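Local coordinates for protein lysine-sensitive aspartokinase 3 (Escherichia coli, PDB 2J0W) that catalyses the ATP-dependent phosphorylation of L-aspartate to 4-phospho-L-aspartate, the first step toward lysine, and is feedback-inhibited by lysine, at residues L64-L75 and I88-A99; R269-G277 and G285-T293. All coordinates share one frame; numbering follows the deposited sequence.

Interaction 1: L64-L75 and I88-A99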
ATOM      1  N   LEU A  64     -19.680  37.199  19.145  1.00 46.33           N
ATOM      2  CA  LEU A  64     -20.768  36.983  20.086  1.00 44.52           C
ATOM      3  C   LEU A  64     -22.036  37.650  19.593  1.00 47.46           C
ATOM      4  O   LEU A  64     -23.141  37.179  19.861  1.00 51.85           O
ATOM      5  CB  LEU A  64     -20.390  37.512  21.468  1.00 43.12           C
ATOM      6  CG  LEU A  64     -19.145  36.835  22.067  1.00 48.01           C
ATOM      7  CD1 LEU A  64     -18.680  37.593  23.290  1.00 48.29           C
ATOM      8  CD2 LEU A  64     -19.457  35.386  22.421  1.00 38.18           C
ATOM      9  N   ASP A  65     -21.893  38.743  18.856  1.00 47.31           N
ATOM     10  CA  ASP A  65     -23.073  39.420  18.362  1.00 50.08           C
ATOM     11  C   ASP A  65     -23.648  38.705  17.155  1.00 48.89           C
ATOM     12  O   ASP A  65     -24.871  38.601  16.995  1.00 47.41           O
ATOM     13  CB  ASP A  65     -22.764  40.867  18.012  1.00 62.59           C
ATOM     14  CG  ASP A  65     -23.289  41.833  19.053  1.00 79.84           C
ATOM     15  OD1 ASP A  65     -24.442  41.654  19.509  1.00 78.66           O
ATOM     16  OD2 ASP A  65     -22.552  42.776  19.407  1.00 91.16           O
ATOM     17  N   ALA A  66     -22.770  38.217  16.293  1.00 45.25           N
ATOM     18  CA  ALA A  66     -23.242  37.490  15.131  1.00 43.44           C
ATOM     19  C   ALA A  66     -23.987  36.261  15.687  1.00 45.67           C
ATOM     20  O   ALA A  66     -24.992  35.820  15.135  1.00 47.85           O
ATOM     21  CB  ALA A  66     -22.053  37.077  14.240  1.00 24.66           C
ATOM     22  N   ILE A  67     -23.503  35.723  16.800  1.00 44.94           N
ATOM     23  CA  ILE A  67     -24.158  34.574  17.408  1.00 48.59           C
ATOM     24  C   ILE A  67     -25.511  34.974  18.002  1.00 50.91           C
ATOM     25  O   ILE A  67     -26.514  34.286  17.780  1.00 52.51           O
ATOM     26  CB  ILE A  67     -23.266  33.932  18.499  1.00 47.32           C
ATOM     27  CG1 ILE A  67     -22.090  33.224  17.822  1.00 32.46           C
ATOM     28  CG2 ILE A  67     -24.079  32.966  19.362  1.00 33.93           C
ATOM     29  CD1 ILE A  67     -21.160  32.544  18.787  1.00 36.49           C
ATOM     30  N   ARG A  68     -25.553  36.078  18.746  1.00 48.28           N
ATOM     31  CA  ARG A  68     -26.824  36.518  19.319  1.00 48.84           C
ATOM     32  C   ARG A  68     -27.842  36.906  18.238  1.00 49.73           C
ATOM     33  O   ARG A  68     -29.034  36.608  18.368  1.00 51.78           O
ATOM     34  CB  ARG A  68     -26.632  37.705  20.269  1.00 52.77           C
ATOM     35  CG  ARG A  68     -27.943  38.437  20.553  1.00 54.87           C
ATOM     36  CD  ARG A  68     -27.796  39.638  21.462  1.00 57.91           C
ATOM     37  NE  ARG A  68     -27.940  39.274  22.867  1.00 75.54           N
ATOM     38  CZ  ARG A  68     -26.955  38.803  23.624  1.00 84.17           C
ATOM     39  NH1 ARG A  68     -25.743  38.639  23.110  1.00 86.70           N
ATOM     40  NH2 ARG A  68     -27.182  38.492  24.895  1.00 84.19           N
ATOM     41  N   ASN A  69     -27.393  37.575  17.179  1.00 44.89           N
ATOM     42  CA  ASN A  69     -28.334  37.956  16.136  1.00 46.78           C
ATOM     43  C   ASN A  69     -29.087  36.723  15.637  1.00 48.28           C
ATOM     44  O   ASN A  69     -30.299  36.616  15.818  1.00 49.31           O
ATOM     45  CB  ASN A  69     -27.614  38.642  14.973  1.00 47.87           C
ATOM     46  CG  ASN A  69     -27.149  40.061  15.314  1.00 56.14           C
ATOM     47  OD1 ASN A  69     -26.371  40.659  14.566  1.00 57.65           O
ATOM     48  ND2 ASN A  69     -27.626  40.604  16.438  1.00 50.75           N
ATOM     49  N   ILE A  70     -28.360  35.790  15.029  1.00 47.42           N
ATOM     50  CA  ILE A  70     -28.947  34.561  14.490  1.00 48.60           C
ATOM     51  C   ILE A  70     -30.019  33.929  15.386  1.00 48.63           C
ATOM     52  O   ILE A  70     -31.050  33.457  14.900  1.00 46.47           O
ATOM     53  CB  ILE A  70     -27.833  33.509  14.190  1.00 46.82           C
ATOM     54  CG1 ILE A  70     -27.041  33.942  12.957  1.00 35.66           C
ATOM     55  CG2 ILE A  70     -28.438  32.129  13.973  1.00 34.80           C
ATOM     56  CD1 ILE A  70     -25.803  33.118  12.713  1.00 22.54           C
ATOM     57  N   GLN A  71     -29.774  33.932  16.691  1.00 51.12           N
ATOM     58  CA  GLN A  71     -30.707  33.358  17.653  1.00 53.26           C
ATOM     59  C   GLN A  71     -31.944  34.217  17.840  1.00 54.33           C
ATOM     60  O   GLN A  71     -33.040  33.696  18.043  1.00 55.08           O
ATOM     61  CB  GLN A  71     -30.032  33.169  19.015  1.00 49.63           C
ATOM     62  CG  GLN A  71     -28.802  32.306  18.967  1.00 49.83           C
ATOM     63  CD  GLN A  71     -29.043  31.023  18.220  1.00 50.65           C
ATOM     64  OE1 GLN A  71     -30.032  30.336  18.452  1.00 63.98           O
ATOM     65  NE2 GLN A  71     -28.136  30.686  17.314  1.00 57.51           N
ATOM     66  N   PHE A  72     -31.777  35.534  17.798  1.00 53.68           N
ATOM     67  CA  PHE A  72     -32.929  36.402  17.979  1.00 55.43           C
ATOM     68  C   PHE A  72     -33.769  36.523  16.713  1.00 55.53           C
ATOM     69  O   PHE A  72     -34.963  36.794  16.782  1.00 55.78           O
ATOM     70  CB  PHE A  72     -32.487  37.770  18.510  1.00 54.53           C
ATOM     71  CG  PHE A  72     -32.302  37.794  20.009  1.00 57.58           C
ATOM     72  CD1 PHE A  72     -31.386  36.944  20.622  1.00 58.61           C
ATOM     73  CD2 PHE A  72     -33.073  38.631  20.810  1.00 56.08           C
ATOM     74  CE1 PHE A  72     -31.242  36.922  22.011  1.00 55.31           C
ATOM     75  CE2 PHE A  72     -32.934  38.616  22.203  1.00 56.75           C
ATOM     76  CZ  PHE A  72     -32.014  37.757  22.800  1.00 52.80           C
ATOM     77  N   ALA A  73     -33.160  36.291  15.556  1.00 54.56           N
ATOM     78  CA  ALA A  73     -33.910  36.357  14.310  1.00 56.14           C
ATOM     79  C   ALA A  73     -35.073  35.384  14.440  1.00 62.45           C
ATOM     80  O   ALA A  73     -36.184  35.648  13.969  1.00 66.55           O
ATOM     81  CB  ALA A  73     -33.029  35.954  13.145  1.00 45.66           C
ATOM     82  N   ILE A  74     -34.799  34.256  15.093  1.00 61.58           N
ATOM     83  CA  ILE A  74     -35.781  33.199  15.315  1.00 59.61           C
ATOM     84  C   ILE A  74     -36.679  33.508  16.502  1.00 63.02           C
ATOM     85  O   ILE A  74     -37.895  33.345  16.437  1.00 64.36           O
ATOM     86  CB  ILE A  74     -35.081  31.881  15.619  1.00 53.51           C
ATOM     87  CG1 ILE A  74     -34.259  31.435  14.412  1.00 44.89           C
ATOM     88  CG2 ILE A  74     -36.105  30.848  16.045  1.00 48.12           C
ATOM     89  CD1 ILE A  74     -33.215  30.419  14.767  1.00 41.75           C
ATOM     90  N   LEU A  75     -36.047  33.925  17.593  1.00 64.70           N
ATOM     91  CA  LEU A  75     -36.708  34.260  18.842  1.00 66.03           C
ATOM     92  C   LEU A  75     -37.821  35.298  18.670  1.00 68.13           C
ATOM     93  O   LEU A  75     -38.950  35.091  19.109  1.00 68.08           O
ATOM     94  CB  LEU A  75     -35.654  34.790  19.818  1.00 67.77           C
ATOM     95  CG  LEU A  75     -36.019  34.869  21.295  1.00 69.69           C
ATOM     96  CD1 LEU A  75     -36.246  33.461  21.842  1.00 59.73           C
ATOM     97  CD2 LEU A  75     -34.896  35.566  22.050  1.00 74.13           C
ATOM     98  N   ILE A  88     -31.814  31.371  26.543  1.00 60.25           N
ATOM     99  CA  ILE A  88     -30.885  31.793  25.514  1.00 56.84           C
ATOM    100  C   ILE A  88     -29.884  32.752  26.143  1.00 59.31           C
ATOM    101  O   ILE A  88     -28.680  32.645  25.903  1.00 61.90           O
ATOM    102  CB  ILE A  88     -31.587  32.512  24.345  1.00 49.75           C
ATOM    103  CG1 ILE A  88     -32.639  31.601  23.703  1.00 47.73           C
ATOM    104  CG2 ILE A  88     -30.556  32.916  23.300  1.00 42.97           C
ATOM    105  CD1 ILE A  88     -32.109  30.286  23.194  1.00 43.38           C
ATOM    106  N   GLU A  89     -30.384  33.680  26.955  1.00 59.03           N
ATOM    107  CA  GLU A  89     -29.533  34.660  27.621  1.00 60.17           C
ATOM    108  C   GLU A  89     -28.470  33.978  28.476  1.00 60.14           C
ATOM    109  O   GLU A  89     -27.323  34.430  28.531  1.00 59.19           O
ATOM    110  CB  GLU A  89     -30.369  35.587  28.499  1.00 68.59           C
ATOM    111  CG  GLU A  89     -31.241  36.579  27.744  1.00 74.50           C
ATOM    112  CD  GLU A  89     -30.445  37.545  26.895  1.00 84.65           C
ATOM    113  OE1 GLU A  89     -29.311  37.908  27.284  1.00 87.46           O
ATOM    114  OE2 GLU A  89     -30.968  37.959  25.841  1.00 92.60           O
ATOM    115  N   ARG A  90     -28.850  32.897  29.154  1.00 60.15           N
ATOM    116  CA  ARG A  90     -27.890  32.167  29.975  1.00 60.94           C
ATOM    117  C   ARG A  90     -26.853  31.597  29.035  1.00 58.25           C
ATOM    118  O   ARG A  90     -25.664  31.895  29.153  1.00 59.22           O
ATOM    119  CB  ARG A  90     -28.578  31.040  30.757  1.00 69.69           C
ATOM    120  CG  ARG A  90     -29.026  31.432  32.172  1.00 79.62           C
ATOM    121  CD  ARG A  90     -29.573  32.875  32.238  1.00 89.20           C
ATOM    122  NE  ARG A  90     -28.513  33.881  32.108  1.00 90.72           N
ATOM    123  CZ  ARG A  90     -28.714  35.164  31.814  1.00 82.37           C
ATOM    124  NH1 ARG A  90     -29.945  35.616  31.613  1.00 82.81           N
ATOM    125  NH2 ARG A  90     -27.683  35.994  31.714  1.00 73.57           N
ATOM    126  N   LEU A  91     -27.318  30.795  28.081  1.00 55.90           N
ATOM    127  CA  LEU A  91     -26.427  30.184  27.104  1.00 51.63           C
ATOM    128  C   LEU A  91     -25.521  31.266  26.517  1.00 49.67           C
ATOM    129  O   LEU A  91     -24.289  31.148  26.556  1.00 43.64           O
ATOM    130  CB  LEU A  91     -27.243  29.490  26.007  1.00 40.17           C
ATOM    131  CG  LEU A  91     -28.223  28.437  26.543  1.00 42.97           C
ATOM    132  CD1 LEU A  91     -28.948  27.783  25.394  1.00 47.47           C
ATOM    133  CD2 LEU A  91     -27.483  27.386  27.357  1.00 35.29           C
ATOM    134  N   LEU A  92     -26.125  32.333  26.000  1.00 49.39           N
ATOM    135  CA  LEU A  92     -25.329  33.411  25.434  1.00 49.67           C
ATOM    136  C   LEU A  92     -24.357  33.947  26.464  1.00 50.09           C
ATOM    137  O   LEU A  92     -23.177  34.123  26.175  1.00 55.32           O
ATOM    138  CB  LEU A  92     -26.220  34.536  24.924  1.00 48.59           C
ATOM    139  CG  LEU A  92     -26.927  34.197  23.615  1.00 48.91           C
ATOM    140  CD1 LEU A  92     -27.660  35.418  23.125  1.00 44.43           C
ATOM    141  CD2 LEU A  92     -25.907  33.730  22.574  1.00 44.47           C
ATOM    142  N   GLU A  93     -24.843  34.189  27.672  1.00 49.61           N
ATOM    143  CA  GLU A  93     -23.976  34.701  28.717  1.00 50.76           C
ATOM    144  C   GLU A  93     -22.852  33.711  28.999  1.00 48.73           C
ATOM    145  O   GLU A  93     -21.689  34.103  29.133  1.00 50.41           O
ATOM    146  CB  GLU A  93     -24.775  34.968  30.000  1.00 55.77           C
ATOM    147  CG  GLU A  93     -23.938  35.525  31.156  1.00 73.09           C
ATOM    148  CD  GLU A  93     -23.257  36.851  30.820  1.00 88.55           C
ATOM    149  OE1 GLU A  93     -23.966  37.784  30.387  1.00100.81           O
ATOM    150  OE2 GLU A  93     -22.018  36.962  30.993  1.00 84.78           O
ATOM    151  N   ASN A  94     -23.180  32.425  29.074  1.00 46.58           N
ATOM    152  CA  ASN A  94     -22.147  31.439  29.367  1.00 44.74           C
ATOM    153  C   ASN A  94     -21.148  31.378  28.230  1.00 42.25           C
ATOM    154  O   ASN A  94     -19.937  31.286  28.452  1.00 40.44           O
ATOM    155  CB  ASN A  94     -22.752  30.060  29.601  1.00 46.33           C
ATOM    156  CG  ASN A  94     -21.779  29.114  30.281  1.00 58.13           C
ATOM    157  OD1 ASN A  94     -21.375  28.096  29.712  1.00 64.19           O
ATOM    158  ND2 ASN A  94     -21.385  29.455  31.510  1.00 58.85           N
ATOM    159  N   ILE A  95     -21.663  31.439  27.007  1.00 41.42           N
ATOM    160  CA  ILE A  95     -20.808  31.405  25.829  1.00 44.09           C
ATOM    161  C   ILE A  95     -19.820  32.554  25.983  1.00 43.14           C
ATOM    162  O   ILE A  95     -18.606  32.397  25.765  1.00 39.60           O
ATOM    163  CB  ILE A  95     -21.645  31.587  24.528  1.00 49.02           C
ATOM    164  CG1 ILE A  95     -22.474  30.326  24.269  1.00 50.20           C
ATOM    165  CG2 ILE A  95     -20.741  31.895  23.346  1.00 38.90           C
ATOM    166  CD1 ILE A  95     -23.351  30.386  23.028  1.00 42.50           C
ATOM    167  N   THR A  96     -20.349  33.702  26.395  1.00 39.05           N
ATOM    168  CA  THR A  96     -19.531  34.879  26.583  1.00 39.54           C
ATOM    169  C   THR A  96     -18.421  34.634  27.595  1.00 40.60           C
ATOM    170  O   THR A  96     -17.252  34.878  27.299  1.00 38.25           O
ATOM    171  CB  THR A  96     -20.398  36.068  27.025  1.00 47.36           C
ATOM    172  OG1 THR A  96     -21.399  36.308  26.026  1.00 46.78           O
ATOM    173  CG2 THR A  96     -19.547  37.328  27.214  1.00 33.33           C
ATOM    174  N   VAL A  97     -18.756  34.131  28.782  1.00 44.55           N
ATOM    175  CA  VAL A  97     -17.703  33.905  29.776  1.00 45.41           C
ATOM    176  C   VAL A  97     -16.686  32.885  29.288  1.00 47.22           C
ATOM    177  O   VAL A  97     -15.487  33.049  29.522  1.00 51.59           O
ATOM    178  CB  VAL A  97     -18.249  33.434  31.151  1.00 46.26           C
ATOM    179  CG1 VAL A  97     -17.180  33.679  32.232  1.00 45.11           C
ATOM    180  CG2 VAL A  97     -19.527  34.172  31.497  1.00 46.18           C
ATOM    181  N   LEU A  98     -17.152  31.836  28.614  1.00 46.76           N
ATOM    182  CA  LEU A  98     -16.232  30.825  28.091  1.00 48.78           C
ATOM    183  C   LEU A  98     -15.310  31.462  27.048  1.00 49.35           C
ATOM    184  O   LEU A  98     -14.101  31.192  27.020  1.00 47.73           O
ATOM    185  CB  LEU A  98     -17.004  29.649  27.463  1.00 46.58           C
ATOM    186  CG  LEU A  98     -17.784  28.785  28.463  1.00 48.00           C
ATOM    187  CD1 LEU A  98     -18.557  27.708  27.736  1.00 53.93           C
ATOM    188  CD2 LEU A  98     -16.822  28.154  29.460  1.00 48.18           C
ATOM    189  N   ALA A  99     -15.875  32.315  26.196  1.00 49.03           N
ATOM    190  CA  ALA A  99     -15.069  32.971  25.179  1.00 49.06           C
ATOM    191  C   ALA A  99     -14.007  33.816  25.873  1.00 50.47           C
ATOM    192  O   ALA A  99     -12.895  33.964  25.366  1.00 50.10           O
ATOM    193  CB  ALA A  99     -15.936  33.835  24.295  1.00 46.38           C
TER
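R68 lies across L92, and every part of its side chain except CD passes close to one methyl of that leucine. CB passes L92 CD1 at 3.8 Å and CG keeps beside the same methyl. A bend at chi3 (-89°) then folds the guanidinium back over that methyl, so that L92 CD1 sits beneath the centre of one face, 3.5 Å from R68 CZ. At the tip, R68 NH2 donates to E89 OE1 over 3.3 Å in a salt bridge. The oxygen lies in the guanidinium plane, but the N-H...O angle of 137° makes the bond a bent one. The other carboxylate oxygen, E89 OE2, meets the edge of the F72 ring, 3.2 Å from CZ. These residues belong to two consecutive helices, 57-75 and 82-102, that run antiparallel (166° between the segments, axes 11.0 Å apart) as a helical hairpin in the amino acid kinase domain. On its inner side I67 CG2 packs against L92 CD2 at 3.8 Å, while L64 puts CD2 on I95 CG2 and CD1 on T96 CG2. M121 of helix 108-131 touches Q71, I88 and L92, and L48 and L51 of helix 44-51 touch I67.

Interaction 2: R269-G277 and G285-T293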
ATOM      1  N   ARG A 269     -24.281  -2.098  10.708  1.00 59.51           N
ATOM      2  CA  ARG A 269     -24.411  -2.968  11.864  1.00 62.03           C
ATOM      3  C   ARG A 269     -25.833  -3.372  12.227  1.00 66.26           C
ATOM      4  O   ARG A 269     -26.029  -4.409  12.860  1.00 68.19           O
ATOM      5  CB  ARG A 269     -23.751  -2.331  13.083  1.00 62.07           C
ATOM      6  CG  ARG A 269     -22.252  -2.165  12.948  1.00 54.39           C
ATOM      7  CD  ARG A 269     -21.633  -2.150  14.318  1.00 63.15           C
ATOM      8  NE  ARG A 269     -22.145  -1.072  15.162  1.00 68.03           N
ATOM      9  CZ  ARG A 269     -21.611   0.146  15.223  1.00 63.19           C
ATOM     10  NH1 ARG A 269     -20.546   0.451  14.483  1.00 47.53           N
ATOM     11  NH2 ARG A 269     -22.132   1.051  16.040  1.00 52.86           N
ATOM     12  N   SER A 270     -26.821  -2.563  11.839  1.00 69.25           N
ATOM     13  CA  SER A 270     -28.221  -2.867  12.145  1.00 71.43           C
ATOM     14  C   SER A 270     -29.165  -2.823  10.946  1.00 72.15           C
ATOM     15  O   SER A 270     -30.391  -2.873  11.100  1.00 73.17           O
ATOM     16  CB  SER A 270     -28.739  -1.933  13.239  1.00 78.23           C
ATOM     17  OG  SER A 270     -28.247  -2.328  14.509  1.00 92.30           O
ATOM     18  N   ASP A 271     -28.593  -2.730   9.753  1.00 72.62           N
ATOM     19  CA  ASP A 271     -29.375  -2.709   8.522  1.00 74.19           C
ATOM     20  C   ASP A 271     -30.480  -1.653   8.537  1.00 72.77           C
ATOM     21  O   ASP A 271     -31.619  -1.922   8.138  1.00 74.13           O
ATOM     22  CB  ASP A 271     -29.966  -4.103   8.280  1.00 81.43           C
ATOM     23  CG  ASP A 271     -30.328  -4.340   6.827  1.00 93.63           C
ATOM     24  OD1 ASP A 271     -31.526  -4.245   6.482  1.00101.06           O
ATOM     25  OD2 ASP A 271     -29.406  -4.614   6.026  1.00 97.51           O
ATOM     26  N   ILE A 272     -30.143  -0.448   8.996  1.00 68.19           N
ATOM     27  CA  ILE A 272     -31.109   0.647   9.051  1.00 63.78           C
ATOM     28  C   ILE A 272     -30.919   1.573   7.859  1.00 64.37           C
ATOM     29  O   ILE A 272     -30.073   2.468   7.856  1.00 63.53           O
ATOM     30  CB  ILE A 272     -30.972   1.452  10.353  1.00 62.63           C
ATOM     31  CG1 ILE A 272     -31.249   0.543  11.566  1.00 64.45           C
ATOM     32  CG2 ILE A 272     -31.957   2.619  10.342  1.00 61.06           C
ATOM     33  CD1 ILE A 272     -31.070   1.216  12.929  1.00 56.80           C
ATOM     34  N   PRO A 273     -31.728   1.367   6.816  1.00 63.55           N
ATOM     35  CA  PRO A 273     -31.629   2.194   5.609  1.00 59.03           C
ATOM     36  C   PRO A 273     -31.656   3.678   5.971  1.00 54.38           C
ATOM     37  O   PRO A 273     -32.284   4.068   6.951  1.00 50.98           O
ATOM     38  CB  PRO A 273     -32.839   1.743   4.787  1.00 57.04           C
ATOM     39  CG  PRO A 273     -33.834   1.398   5.835  1.00 59.76           C
ATOM     40  CD  PRO A 273     -33.005   0.633   6.845  1.00 61.34           C
ATOM     41  N   VAL A 274     -30.979   4.493   5.166  1.00 54.29           N
ATOM     42  CA  VAL A 274     -30.874   5.932   5.401  1.00 50.98           C
ATOM     43  C   VAL A 274     -31.338   6.709   4.179  1.00 50.30           C
ATOM     44  O   VAL A 274     -30.927   6.410   3.059  1.00 52.58           O
ATOM     45  CB  VAL A 274     -29.385   6.313   5.722  1.00 51.33           C
ATOM     46  CG1 VAL A 274     -29.204   7.820   5.768  1.00 46.80           C
ATOM     47  CG2 VAL A 274     -28.962   5.699   7.053  1.00 50.86           C
ATOM     48  N   PHE A 275     -32.200   7.700   4.402  1.00 48.92           N
ATOM     49  CA  PHE A 275     -32.702   8.525   3.316  1.00 48.23           C
ATOM     50  C   PHE A 275     -32.053   9.916   3.284  1.00 50.62           C
ATOM     51  O   PHE A 275     -31.850  10.539   4.331  1.00 52.96           O
ATOM     52  CB  PHE A 275     -34.209   8.694   3.419  1.00 51.22           C
ATOM     53  CG  PHE A 275     -34.753   9.620   2.390  1.00 56.96           C
ATOM     54  CD1 PHE A 275     -34.779   9.238   1.058  1.00 57.84           C
ATOM     55  CD2 PHE A 275     -35.157  10.903   2.732  1.00 58.78           C
ATOM     56  CE1 PHE A 275     -35.197  10.113   0.074  1.00 59.61           C
ATOM     57  CE2 PHE A 275     -35.576  11.796   1.753  1.00 61.41           C
ATOM     58  CZ  PHE A 275     -35.596  11.400   0.417  1.00 57.82           C
ATOM     59  N   VAL A 276     -31.764  10.418   2.084  1.00 47.75           N
ATOM     60  CA  VAL A 276     -31.106  11.715   1.948  1.00 49.46           C
ATOM     61  C   VAL A 276     -31.823  12.676   0.999  1.00 48.73           C
ATOM     62  O   VAL A 276     -31.824  12.468  -0.213  1.00 41.56           O
ATOM     63  CB  VAL A 276     -29.615  11.553   1.442  1.00 54.86           C
ATOM     64  CG1 VAL A 276     -28.888  12.907   1.469  1.00 37.16           C
ATOM     65  CG2 VAL A 276     -28.860  10.540   2.298  1.00 50.45           C
ATOM     66  N   GLY A 277     -32.397  13.747   1.554  1.00 51.24           N
ATOM     67  CA  GLY A 277     -33.098  14.718   0.732  1.00 50.39           C
ATOM     68  C   GLY A 277     -32.967  16.154   1.203  1.00 56.26           C
ATOM     69  O   GLY A 277     -32.475  16.419   2.308  1.00 57.11           O
ATOM     70  N   GLY A 285     -37.175  14.715  -4.414  1.00 70.43           N
ATOM     71  CA  GLY A 285     -36.802  13.337  -4.141  1.00 72.29           C
ATOM     72  C   GLY A 285     -35.342  13.132  -3.747  1.00 73.53           C
ATOM     73  O   GLY A 285     -34.423  13.703  -4.342  1.00 73.55           O
ATOM     74  N   GLY A 286     -35.119  12.298  -2.740  1.00 71.94           N
ATOM     75  CA  GLY A 286     -33.759  12.051  -2.307  1.00 70.58           C
ATOM     76  C   GLY A 286     -33.262  10.660  -2.638  1.00 70.54           C
ATOM     77  O   GLY A 286     -33.916   9.900  -3.355  1.00 71.16           O
ATOM     78  N   THR A 287     -32.092  10.332  -2.103  1.00 69.42           N
ATOM     79  CA  THR A 287     -31.465   9.037  -2.317  1.00 65.67           C
ATOM     80  C   THR A 287     -31.656   8.156  -1.105  1.00 63.06           C
ATOM     81  O   THR A 287     -31.537   8.613   0.027  1.00 61.23           O
ATOM     82  CB  THR A 287     -29.953   9.169  -2.518  1.00 68.32           C
ATOM     83  OG1 THR A 287     -29.685  10.054  -3.611  1.00 73.18           O
ATOM     84  CG2 THR A 287     -29.341   7.803  -2.792  1.00 67.17           C
ATOM     85  N   LEU A 288     -31.944   6.886  -1.346  1.00 63.80           N
ATOM     86  CA  LEU A 288     -32.099   5.949  -0.252  1.00 64.91           C
ATOM     87  C   LEU A 288     -30.891   5.019  -0.238  1.00 66.35           C
ATOM     88  O   LEU A 288     -30.491   4.466  -1.265  1.00 65.38           O
ATOM     89  CB  LEU A 288     -33.381   5.143  -0.398  1.00 67.56           C
ATOM     90  CG  LEU A 288     -33.523   4.089   0.705  1.00 80.00           C
ATOM     91  CD1 LEU A 288     -34.889   4.188   1.380  1.00 77.58           C
ATOM     92  CD2 LEU A 288     -33.301   2.713   0.098  1.00 84.34           C
ATOM     93  N   VAL A 289     -30.303   4.870   0.940  1.00 66.43           N
ATOM     94  CA  VAL A 289     -29.134   4.028   1.118  1.00 64.37           C
ATOM     95  C   VAL A 289     -29.586   2.771   1.828  1.00 65.21           C
ATOM     96  O   VAL A 289     -30.146   2.842   2.915  1.00 66.46           O
ATOM     97  CB  VAL A 289     -28.073   4.755   1.972  1.00 53.57           C
ATOM     98  CG1 VAL A 289     -26.876   3.856   2.201  1.00 47.73           C
ATOM     99  CG2 VAL A 289     -27.654   6.049   1.274  1.00 36.69           C
ATOM    100  N   CYS A 290     -29.350   1.619   1.216  1.00 69.56           N
ATOM    101  CA  CYS A 290     -29.763   0.354   1.823  1.00 76.87           C
ATOM    102  C   CYS A 290     -28.747  -0.774   1.682  1.00 79.42           C
ATOM    103  O   CYS A 290     -27.671  -0.608   1.108  1.00 78.09           O
ATOM    104  CB  CYS A 290     -31.088  -0.096   1.225  1.00 78.95           C
ATOM    105  SG  CYS A 290     -31.054  -0.116  -0.574  1.00 87.74           S
ATOM    106  N   ASN A 291     -29.121  -1.933   2.203  1.00 83.75           N
ATOM    107  CA  ASN A 291     -28.258  -3.099   2.172  1.00 88.85           C
ATOM    108  C   ASN A 291     -27.660  -3.395   0.798  1.00 91.35           C
ATOM    109  O   ASN A 291     -26.443  -3.318   0.628  1.00 91.85           O
ATOM    110  CB  ASN A 291     -29.019  -4.320   2.682  1.00 91.19           C
ATOM    111  CG  ASN A 291     -28.096  -5.398   3.197  1.00 97.26           C
ATOM    112  OD1 ASN A 291     -28.545  -6.446   3.664  1.00103.53           O
ATOM    113  ND2 ASN A 291     -26.792  -5.147   3.120  1.00 94.62           N
ATOM    114  N   LYS A 292     -28.504  -3.736  -0.176  1.00 92.71           N
ATOM    115  CA  LYS A 292     -28.024  -4.045  -1.527  1.00 94.10           C
ATOM    116  C   LYS A 292     -28.965  -3.578  -2.639  1.00 92.72           C
ATOM    117  O   LYS A 292     -30.181  -3.548  -2.467  1.00 91.32           O
ATOM    118  CB  LYS A 292     -27.734  -5.548  -1.644  1.00 99.07           C
ATOM    119  CG  LYS A 292     -26.384  -5.950  -1.021  1.00106.10           C
ATOM    120  CD  LYS A 292     -26.219  -7.462  -0.822  1.00107.98           C
ATOM    121  CE  LYS A 292     -26.787  -7.950   0.518  1.00105.82           C
ATOM    122  NZ  LYS A 292     -28.271  -7.830   0.646  1.00103.02           N
ATOM    123  N   THR A 293     -28.384  -3.217  -3.782  1.00 93.38           N
ATOM    124  CA  THR A 293     -29.143  -2.697  -4.920  1.00 97.14           C
ATOM    125  C   THR A 293     -29.608  -3.674  -5.997  1.00 97.17           C
ATOM    126  O   THR A 293     -29.582  -4.895  -5.819  1.00 95.87           O
ATOM    127  CB  THR A 293     -28.351  -1.577  -5.639  1.00102.26           C
ATOM    128  OG1 THR A 293     -26.946  -1.841  -5.534  1.00105.38           O
ATOM    129  CG2 THR A 293     -28.672  -0.220  -5.039  1.00100.39           C
TER
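Strands 274-278 and 287-290 form an antiparallel beta hairpin within the mixed sheet that includes strand 216-221, their N-to-C directions 161° apart and their axes 4.7 Å apart. The pair V274-V289 is hydrogen-bonded in both directions: V274 N gives to V289 O, lying in its carbonyl plane, and V289 N returns a straighter bond to V274 O (2.7 Å, 165° at the hydrogen). Two residues on, V276 N donates to T287 O at 2.7 Å, again in the carbonyl plane. Between these pairs, F275 and L288 face each other as a non-hydrogen-bonded pair.

With chi1 at 175°, pointing CG away from the backbone N, the F275 ring runs along the hairpin to G286. Its CZ comes to 3.3 Å from G286 N, which lies at the ring edge. G286 has no side chain, and the outer end of the ring lies directly against its backbone. W220 of the neighbouring strand 216-221 meets F275 edge-to-face.

On the other face, V274 and V289 bring their CB atoms within 4.3 Å, and V276 and V289 both touch I226. T287 OG1 is hydrogen-bonded to I240 O and I226 N. Beyond the ladder, P273 CB rests 4.4 Å from C290 CB.

Backbone hydrogen bonds join P273, F275 and G277 to strand 216-221, and the side chain of V276 lies about 6 Å from the bound ADP. Strand 274-278 ends the parallel run of the central sheet, and 287-290 turns back antiparallel beside it, near the nucleotide site, consistent with the amino acid kinase fold.

In the fold
Interaction 1 lies in the aspartokinase region and interaction 2 in the interface region, and they share no helix or strand; their centres lie 36 Å apart and their nearest atoms about 19 Å. Each is partly buried, and their chemistry differs. Between 64-75 and 88-99 side chains do the joining, with aliphatic packing toward neighbouring helices and a charged pair at a partly exposed margin. Between 269-277 and 285-293 the main bonds are backbone ones, and side chains extend from the two faces of the sheet. Interaction 1 is also the more peripheral, 25 Å from the chain centre against 17 Å. The side chain of Q71 is about 11 Å from the bound aspartate, whereas interaction 2 lies nearer its ligand, the nucleotide.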